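BIFUNCTIONAL PROTEIN Proline utilization A (PutA) (Corynebacterium freiburgense, PDB 5UX5) probably catalyses the two-step oxidation of proline to glutamate, with an FAD-dependent proline dehydrogenase and an NAD-dependent aldehyde dehydrogenase in one chain. Local coordinates at residues Ile293-Val298 and Glu343-Gly348; Leu373-Leu378 and Gln391-Val396. One frame throughout, in Å; residues are numbered along the deposited sequence.

Contact 1 (Ile293-Val298 and Glu343-Gly348). With FAD (flavin-adenine dinucleotide), chain E.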
loop_
_atom_site.group_PDB
_atom_site.type_symbol
_atom_site.label_atom_id
_atom_site.label_comp_id
_atom_site.label_asym_id
_atom_site.label_seq_id
_atom_site.Cartn_x
_atom_site.Cartn_y
_atom_site.Cartn_z
ATOM N N ILE A 293 18.366 -34.029 -0.011
ATOM C CA ILE A 293 17.309 -33.074 0.268
ATOM C C ILE A 293 16.002 -33.687 -0.207
ATOM O O ILE A 293 15.987 -34.717 -0.886
ATOM C CB ILE A 293 17.561 -31.710 -0.390
ATOM C CG1 ILE A 293 17.558 -31.832 -1.905
ATOM C CG2 ILE A 293 18.870 -31.165 0.039
ATOM C CD1 ILE A 293 17.645 -30.490 -2.608
ATOM N N LYS A 294 14.891 -33.062 0.178
ATOM C CA LYS A 294 13.567 -33.463 -0.288
ATOM C C LYS A 294 12.790 -32.229 -0.692
ATOM O O LYS A 294 12.754 -31.247 0.048
ATOM C CB LYS A 294 12.760 -34.221 0.765
ATOM C CG LYS A 294 11.383 -34.645 0.290
ATOM C CD LYS A 294 10.644 -35.465 1.336
ATOM C CE LYS A 294 9.229 -35.828 0.897
ATOM N NZ LYS A 294 8.373 -36.297 2.010
ATOM N N ILE A 295 12.168 -32.282 -1.859
ATOM C CA ILE A 295 11.301 -31.216 -2.327
ATOM C C ILE A 295 9.869 -31.703 -2.229
ATOM O O ILE A 295 9.545 -32.802 -2.686
ATOM C CB ILE A 295 11.702 -30.783 -3.743
ATOM C CG1 ILE A 295 13.057 -30.074 -3.608
ATOM C CG2 ILE A 295 10.645 -29.873 -4.371
ATOM C CD1 ILE A 295 13.801 -29.839 -4.827
ATOM N N ARG A 296 9.036 -30.935 -1.545
ATOM C CA ARG A 296 7.598 -31.169 -1.571
ATOM C C ARG A 296 7.023 -30.356 -2.727
ATOM O O ARG A 296 7.109 -29.118 -2.730
ATOM C CB ARG A 296 6.932 -30.774 -0.251
ATOM C CG ARG A 296 5.440 -31.108 -0.248
ATOM C CD ARG A 296 4.634 -30.346 0.782
ATOM N NE ARG A 296 5.047 -30.652 2.137
ATOM C CZ ARG A 296 4.807 -29.853 3.160
ATOM N NH1 ARG A 296 4.175 -28.711 2.939
ATOM N NH2 ARG A 296 5.216 -30.179 4.381
ATOM N N LEU A 297 6.473 -31.043 -3.717
ATOM C CA LEU A 297 5.839 -30.393 -4.852
ATOM C C LEU A 297 4.385 -30.116 -4.522
ATOM O O LEU A 297 3.627 -31.057 -4.279
ATOM C CB LEU A 297 5.911 -31.289 -6.078
ATOM C CG LEU A 297 7.175 -31.175 -6.890
ATOM C CD1 LEU A 297 6.878 -31.744 -8.257
ATOM C CD2 LEU A 297 7.567 -29.749 -6.941
ATOM N N VAL A 298 3.993 -28.838 -4.533
ATOM C CA VAL A 298 2.602 -28.427 -4.363
ATOM C C VAL A 298 2.212 -27.597 -5.577
ATOM O O VAL A 298 3.066 -27.121 -6.333
ATOM C CB VAL A 298 2.360 -27.626 -3.059
ATOM C CG1 VAL A 298 2.941 -28.353 -1.821
ATOM C CG2 VAL A 298 2.924 -26.229 -3.180
ATOM N N GLU A 343 19.116 -38.786 -7.821
ATOM C CA GLU A 343 18.910 -39.631 -6.642
ATOM C C GLU A 343 19.006 -38.848 -5.331
ATOM O O GLU A 343 18.419 -39.266 -4.328
ATOM C CB GLU A 343 19.921 -40.791 -6.628
ATOM N N ASN A 344 19.683 -37.702 -5.318
ATOM C CA ASN A 344 19.865 -36.979 -4.071
ATOM C C ASN A 344 18.704 -36.059 -3.727
ATOM O O ASN A 344 18.685 -35.496 -2.627
ATOM C CB ASN A 344 21.163 -36.193 -4.131
ATOM C CG ASN A 344 22.359 -37.102 -4.058
ATOM O OD1 ASN A 344 22.420 -37.947 -3.173
ATOM N ND2 ASN A 344 23.301 -36.965 -4.990
ATOM N N VAL A 345 17.705 -35.956 -4.594
ATOM C CA VAL A 345 16.516 -35.147 -4.359
ATOM C C VAL A 345 15.344 -36.113 -4.244
ATOM O O VAL A 345 14.827 -36.598 -5.258
ATOM C CB VAL A 345 16.285 -34.116 -5.474
ATOM C CG1 VAL A 345 15.276 -33.067 -5.013
ATOM C CG2 VAL A 345 17.587 -33.451 -5.871
ATOM N N ARG A 346 14.936 -36.421 -3.016
ATOM C CA ARG A 346 13.667 -37.101 -2.813
ATOM C C ARG A 346 12.532 -36.119 -3.071
ATOM O O ARG A 346 12.724 -34.896 -3.076
ATOM C CB ARG A 346 13.566 -37.659 -1.404
ATOM C CG ARG A 346 14.785 -38.499 -0.960
ATOM C CD ARG A 346 14.453 -39.401 0.209
ATOM N NE ARG A 346 13.375 -40.313 -0.155
ATOM C CZ ARG A 346 12.131 -40.209 0.304
ATOM N NH1 ARG A 346 11.809 -39.229 1.152
ATOM N NH2 ARG A 346 11.206 -41.075 -0.085
ATOM N N VAL A 347 11.339 -36.665 -3.309
ATOM C CA VAL A 347 10.205 -35.888 -3.797
ATOM C C VAL A 347 8.944 -36.250 -3.034
ATOM O O VAL A 347 8.504 -37.406 -3.063
ATOM C CB VAL A 347 9.960 -36.121 -5.292
ATOM C CG1 VAL A 347 8.981 -35.144 -5.791
ATOM C CG2 VAL A 347 11.240 -36.011 -6.044
ATOM N N GLY A 348 8.311 -35.248 -2.431
ATOM C CA GLY A 348 6.957 -35.422 -1.951
ATOM C C GLY A 348 5.965 -34.787 -2.917
ATOM O O GLY A 348 5.941 -33.559 -3.067
HETATM P PA FAD E . -6.267 -29.419 -8.148
HETATM O O1A FAD E . -7.790 -29.107 -8.345
HETATM O O2A FAD E . -5.581 -30.256 -9.122
HETATM O O5B FAD E . -5.321 -28.278 -8.120
HETATM C C5B FAD E . -5.757 -27.016 -7.651
HETATM C C4B FAD E . -4.617 -26.026 -7.805
HETATM O O4B FAD E . -4.539 -25.552 -9.118
HETATM C C3B FAD E . -4.771 -24.811 -6.947
HETATM O O3B FAD E . -4.390 -24.954 -5.624
HETATM C C2B FAD E . -3.937 -23.812 -7.665
HETATM O O2B FAD E . -2.627 -23.832 -7.227
HETATM C C1B FAD E . -4.114 -24.208 -9.102
HETATM N N9A FAD E . -5.081 -23.377 -9.804
HETATM C C8A FAD E . -6.462 -23.518 -9.784
HETATM N N7A FAD E . -7.025 -22.551 -10.534
HETATM C C5A FAD E . -6.055 -21.734 -11.104
HETATM C C6A FAD E . -6.073 -20.619 -11.964
HETATM N N6A FAD E . -7.293 -20.015 -12.472
HETATM N N1A FAD E . -4.905 -20.066 -12.329
HETATM C C2A FAD E . -3.719 -20.573 -11.867
HETATM N N3A FAD E . -3.669 -21.656 -11.029
HETATM C C4A FAD E . -4.799 -22.253 -10.634
HETATM N N1 FAD E . 0.331 -25.004 -0.731
HETATM C C2 FAD E . 1.382 -24.021 -0.634
HETATM O O2 FAD E . 1.272 -22.868 -1.374
HETATM N N3 FAD E . 2.448 -24.230 0.251
HETATM C C4 FAD E . 2.547 -25.393 1.016
HETATM O O4 FAD E . 3.618 -25.582 1.873
HETATM C C4X FAD E . 1.551 -26.493 0.808
HETATM N N5 FAD E . 1.683 -27.741 1.406
HETATM C C5X FAD E . 0.759 -28.763 1.149
HETATM C C6 FAD E . 0.883 -30.028 1.755
HETATM C C7 FAD E . -0.058 -31.014 1.482
HETATM C C7M FAD E . 0.043 -32.369 2.119
HETATM C C8 FAD E . -1.095 -30.781 0.614
HETATM C C8M FAD E . -2.101 -31.848 0.323
HETATM C C9 FAD E . -1.225 -29.537 0.015
HETATM C C9A FAD E . -0.304 -28.541 0.281
HETATM N N10 FAD E . -0.462 -27.281 -0.368
HETATM C C10 FAD E . 0.459 -26.242 -0.115
HETATM C "C1'" FAD E . -1.622 -27.049 -1.247
HETATM C "C2'" FAD E . -1.399 -27.196 -2.728
HETATM O "O2'" FAD E . -0.574 -26.172 -3.154
HETATM C "C3'" FAD E . -2.786 -27.169 -3.406
HETATM O "O3'" FAD E . -3.343 -25.932 -3.180
HETATM C "C4'" FAD E . -3.818 -28.220 -2.980
HETATM O "O4'" FAD E . -3.252 -29.379 -2.484
HETATM C "C5'" FAD E . -4.879 -28.521 -4.063
HETATM O "O5'" FAD E . -4.384 -28.754 -5.376
HETATM P P FAD E . -4.467 -30.178 -6.146
HETATM O O1P FAD E . -3.150 -30.735 -6.807
HETATM O O2P FAD E . -5.175 -31.012 -5.010
HETATM O O3P FAD E . -5.867 -30.208 -6.962
#
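Two neighbouring parallel strands of the proline dehydrogenase barrel, a TIM-barrel relative, pair here, and strand 293-298 reaches the flavin of FAD. Residues 293-298 and 345-348 are bridged from Ile-293 with Val-345 to Arg-296 with Gly-348. Five backbone hydrogen bonds zip them together. The bond from Ile-295 N to Arg-346 O is 2.9 Å, and its donor sits above the carbonyl plane. The last of the five bonds runs from Leu-297 N to Gly-348 O, 2.7 Å, nearly along the C=O axis.

Ile-293, Ile-295, Val-345 and Val-347 share one face, which helices 271-287 and 323-337 cover. The Ile-295 side chain crosses that of Val-345 obliquely, with CD1 3.6 Å from Val-345 CG1.

Lys-294, Arg-296 and Arg-346 occupy the other face; Lys-294 and Arg-296 have CG anti to the backbone N. The Lys-294 chain is fully extended. Its CE passes beside Gly-348 N at 3.5 Å. Lys-294 NZ and Arg-346 NH1 are like charges 4.6 Å apart. Salt bridges from both to Asp-374, and from Lys-294 to Glu-376, probably offset the repulsion.

Arg-296 bends at chi3 (-63°). Glu-376 holds its NE by a salt bridge and Tyr-185 accepts a hydrogen bond from NH2, so the guanidinium is fixed beside the flavin. Val-298 ends the strand with CG1 against the isoalloxazine, 3.5 Å from FAD C4X. Arg-296 NH1 gives FAD N5 a weak hydrogen bond of 3.1 Å, bent to 124° at the hydrogen.

Contact 2 (Leu373-Leu378 and Gln391-Val396); sequences LDVEML and QAVGTV. With FAD (flavin-adenine dinucleotide), chain E.
A beta-alpha-beta unit of the proline dehydrogenase barrel closes here. Strand 373-378 leads into helix 383-393, and the chain returns at Val-396 to start the next parallel strand. The tight part lies around Val-375. Its N donates to Thr-395 O at 3.1 Å, almost straight at 177° and in the carbonyl plane. Just beyond, Val-396 CA comes within 3.2 Å of Val-375 O in a CA-H...O contact. The Val-375 side chain crosses that of Val-393 at about a right angle. Val-375 CG2 meets Val-393 CG1 at 3.9 Å and reaches its other methyl almost as closely. This packs the last turn of the helix onto the strand.

The looser side is the helix end and the turn after it. Gln-391, still in the helix, is exposed and poorly ordered. Gly-394, in the turn, is exposed and has positive phi (86°), backbone angles that call for glycine.

Farther along the strand, Glu-376 turns its CB away from the returning chain. Leu-378 CG lies 3.7 Å from FAD C8M, so this end of the strand lines the dimethylbenzene edge of the flavin. Asp-374 and Thr-395 lie side by side, pointing the same way. Asp-374 OD2 is bridged to Arg-346 and Lys-294, while Asp-374 OD1 comes 3.1 Å from Thr-395 CB.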
loop_
_atom_site.group_PDB
_atom_site.type_symbol
_atom_site.label_atom_id
_atom_site.label_comp_id
_atom_site.label_asym_id
_atom_site.label_seq_id
_atom_site.Cartn_x
_atom_site.Cartn_y
_atom_site.Cartn_z
ATOM N N LEU A 373 10.078 -41.387 -3.943
ATOM C CA LEU A 373 8.715 -40.899 -4.062
ATOM C C LEU A 373 7.962 -41.157 -2.772
ATOM O O LEU A 373 7.661 -42.309 -2.442
ATOM C CB LEU A 373 7.999 -41.558 -5.236
ATOM C CG LEU A 373 6.559 -41.136 -5.506
ATOM C CD1 LEU A 373 6.509 -39.681 -5.935
ATOM C CD2 LEU A 373 5.954 -42.023 -6.559
ATOM N N ASP A 374 7.623 -40.077 -2.081
ATOM C CA ASP A 374 6.609 -40.065 -1.047
ATOM C C ASP A 374 5.432 -39.290 -1.616
ATOM O O ASP A 374 5.619 -38.448 -2.489
ATOM C CB ASP A 374 7.121 -39.390 0.233
ATOM C CG ASP A 374 8.384 -40.051 0.791
ATOM O OD1 ASP A 374 8.563 -41.271 0.596
ATOM O OD2 ASP A 374 9.200 -39.349 1.434
ATOM N N VAL A 375 4.220 -39.594 -1.157
ATOM C CA VAL A 375 3.015 -38.837 -1.509
ATOM C C VAL A 375 2.489 -38.161 -0.254
ATOM O O VAL A 375 2.294 -38.817 0.778
ATOM C CB VAL A 375 1.925 -39.732 -2.124
ATOM C CG1 VAL A 375 0.612 -38.959 -2.216
ATOM C CG2 VAL A 375 2.354 -40.269 -3.487
ATOM N N GLU A 376 2.251 -36.858 -0.329
ATOM C CA GLU A 376 1.786 -36.100 0.823
ATOM C C GLU A 376 0.357 -35.629 0.571
ATOM O O GLU A 376 0.064 -35.094 -0.498
ATOM C CB GLU A 376 2.747 -34.944 1.118
ATOM C CG GLU A 376 4.244 -35.389 1.168
ATOM C CD GLU A 376 5.163 -34.338 1.787
ATOM O OE1 GLU A 376 6.394 -34.589 1.914
ATOM O OE2 GLU A 376 4.646 -33.255 2.143
ATOM N N MET A 377 -0.536 -35.870 1.545
ATOM C CA MET A 377 -1.973 -35.632 1.424
ATOM C C MET A 377 -2.514 -34.961 2.686
ATOM O O MET A 377 -1.787 -34.728 3.657
ATOM C CB MET A 377 -2.731 -36.943 1.137
ATOM C CG MET A 377 -2.545 -37.519 -0.294
ATOM S SD MET A 377 -3.323 -39.128 -0.627
ATOM C CE MET A 377 -5.001 -38.681 -1.028
ATOM N N LEU A 378 -3.811 -34.639 2.666
ATOM C CA LEU A 378 -4.485 -33.981 3.785
ATOM C C LEU A 378 -5.070 -35.005 4.741
ATOM O O LEU A 378 -5.891 -35.839 4.339
ATOM C CB LEU A 378 -5.592 -33.056 3.302
ATOM C CG LEU A 378 -4.960 -31.831 2.691
ATOM C CD1 LEU A 378 -6.057 -30.982 2.117
ATOM C CD2 LEU A 378 -4.177 -31.104 3.781
ATOM N N GLN A 391 -0.819 -48.403 -0.550
ATOM C CA GLN A 391 -0.411 -49.726 -1.010
ATOM C C GLN A 391 0.473 -49.663 -2.254
ATOM O O GLN A 391 1.310 -50.546 -2.458
ATOM C CB GLN A 391 -1.636 -50.600 -1.253
ATOM C CG GLN A 391 -2.394 -50.934 0.018
ATOM C CD GLN A 391 -3.709 -51.621 -0.263
ATOM O OE1 GLN A 391 -4.134 -51.724 -1.419
ATOM N NE2 GLN A 391 -4.353 -52.122 0.792
ATOM N N ALA A 392 0.318 -48.640 -3.092
ATOM C CA ALA A 392 1.174 -48.537 -4.272
ATOM C C ALA A 392 2.503 -47.887 -3.927
ATOM O O ALA A 392 3.570 -48.463 -4.163
ATOM C CB ALA A 392 0.476 -47.741 -5.381
ATOM N N VAL A 393 2.451 -46.688 -3.343
ATOM C CA VAL A 393 3.646 -45.868 -3.200
ATOM C C VAL A 393 4.460 -46.160 -1.943
ATOM O O VAL A 393 5.632 -45.771 -1.892
ATOM C CB VAL A 393 3.291 -44.369 -3.222
ATOM C CG1 VAL A 393 2.606 -43.974 -4.552
ATOM C CG2 VAL A 393 2.430 -44.004 -2.016
ATOM N N GLY A 394 3.884 -46.828 -0.938
ATOM C CA GLY A 394 4.559 -47.038 0.335
ATOM C C GLY A 394 4.421 -45.929 1.382
ATOM O O GLY A 394 3.720 -46.094 2.385
ATOM N N THR A 395 5.088 -44.798 1.161
ATOM C CA THR A 395 5.122 -43.696 2.113
ATOM C C THR A 395 4.026 -42.687 1.784
ATOM O O THR A 395 4.012 -42.099 0.695
ATOM C CB THR A 395 6.483 -42.995 2.087
ATOM O OG1 THR A 395 7.533 -43.956 2.226
ATOM C CG2 THR A 395 6.593 -41.956 3.213
ATOM N N VAL A 396 3.127 -42.457 2.732
ATOM C CA VAL A 396 2.138 -41.401 2.596
ATOM C C VAL A 396 2.197 -40.547 3.855
ATOM O O VAL A 396 2.119 -41.067 4.975
ATOM C CB VAL A 396 0.733 -41.973 2.354
ATOM C CG1 VAL A 396 -0.323 -40.892 2.512
ATOM C CG2 VAL A 396 0.684 -42.589 0.987
HETATM P PA FAD E . -6.267 -29.419 -8.148
HETATM O O1A FAD E . -7.790 -29.107 -8.345
HETATM O O2A FAD E . -5.581 -30.256 -9.122
HETATM O O5B FAD E . -5.321 -28.278 -8.120
HETATM C C5B FAD E . -5.757 -27.016 -7.651
HETATM C C4B FAD E . -4.617 -26.026 -7.805
HETATM O O4B FAD E . -4.539 -25.552 -9.118
HETATM C C3B FAD E . -4.771 -24.811 -6.947
HETATM O O3B FAD E . -4.390 -24.954 -5.624
HETATM C C2B FAD E . -3.937 -23.812 -7.665
HETATM O O2B FAD E . -2.627 -23.832 -7.227
HETATM C C1B FAD E . -4.114 -24.208 -9.102
HETATM N N9A FAD E . -5.081 -23.377 -9.804
HETATM C C8A FAD E . -6.462 -23.518 -9.784
HETATM N N7A FAD E . -7.025 -22.551 -10.534
HETATM C C5A FAD E . -6.055 -21.734 -11.104
HETATM C C6A FAD E . -6.073 -20.619 -11.964
HETATM N N6A FAD E . -7.293 -20.015 -12.472
HETATM N N1A FAD E . -4.905 -20.066 -12.329
HETATM C C2A FAD E . -3.719 -20.573 -11.867
HETATM N N3A FAD E . -3.669 -21.656 -11.029
HETATM C C4A FAD E . -4.799 -22.253 -10.634
HETATM N N1 FAD E . 0.331 -25.004 -0.731
HETATM C C2 FAD E . 1.382 -24.021 -0.634
HETATM O O2 FAD E . 1.272 -22.868 -1.374
HETATM N N3 FAD E . 2.448 -24.230 0.251
HETATM C C4 FAD E . 2.547 -25.393 1.016
HETATM O O4 FAD E . 3.618 -25.582 1.873
HETATM C C4X FAD E . 1.551 -26.493 0.808
HETATM N N5 FAD E . 1.683 -27.741 1.406
HETATM C C5X FAD E . 0.759 -28.763 1.149
HETATM C C6 FAD E . 0.883 -30.028 1.755
HETATM C C7 FAD E . -0.058 -31.014 1.482
HETATM C C7M FAD E . 0.043 -32.369 2.119
HETATM C C8 FAD E . -1.095 -30.781 0.614
HETATM C C8M FAD E . -2.101 -31.848 0.323
HETATM C C9 FAD E . -1.225 -29.537 0.015
HETATM C C9A FAD E . -0.304 -28.541 0.281
HETATM N N10 FAD E . -0.462 -27.281 -0.368
HETATM C C10 FAD E . 0.459 -26.242 -0.115
HETATM C "C1'" FAD E . -1.622 -27.049 -1.247
HETATM C "C2'" FAD E . -1.399 -27.196 -2.728
HETATM O "O2'" FAD E . -0.574 -26.172 -3.154
HETATM C "C3'" FAD E . -2.786 -27.169 -3.406
HETATM O "O3'" FAD E . -3.343 -25.932 -3.180
HETATM C "C4'" FAD E . -3.818 -28.220 -2.980
HETATM O "O4'" FAD E . -3.252 -29.379 -2.484
HETATM C "C5'" FAD E . -4.879 -28.521 -4.063
HETATM O "O5'" FAD E . -4.384 -28.754 -5.376
HETATM P P FAD E . -4.467 -30.178 -6.146
HETATM O O1P FAD E . -3.150 -30.735 -6.807
HETATM O O2P FAD E . -5.175 -31.012 -5.010
HETATM O O3P FAD E . -5.867 -30.208 -6.962
#

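Overall arrangement
Both contacts belong to the parallel sheet of the proline dehydrogenase barrel, with centres about 13 Å apart. They come in series along the chain: contact 1 closes before contact 2 opens. Strand 345-350 of contact 1 is the direct neighbour of strand 373-378 of contact 2, and helix 354-367 connects them. The sheet order is 293-298, 345-350, 373-378, 396-403. Charged side chains of the two contacts also meet between the strands. Both contacts reach the same FAD: 293-298 at the central part of the flavin, 373-378 at its methyl groups. Two strands on either side of strand 345-350 thus contact different parts of one flavin.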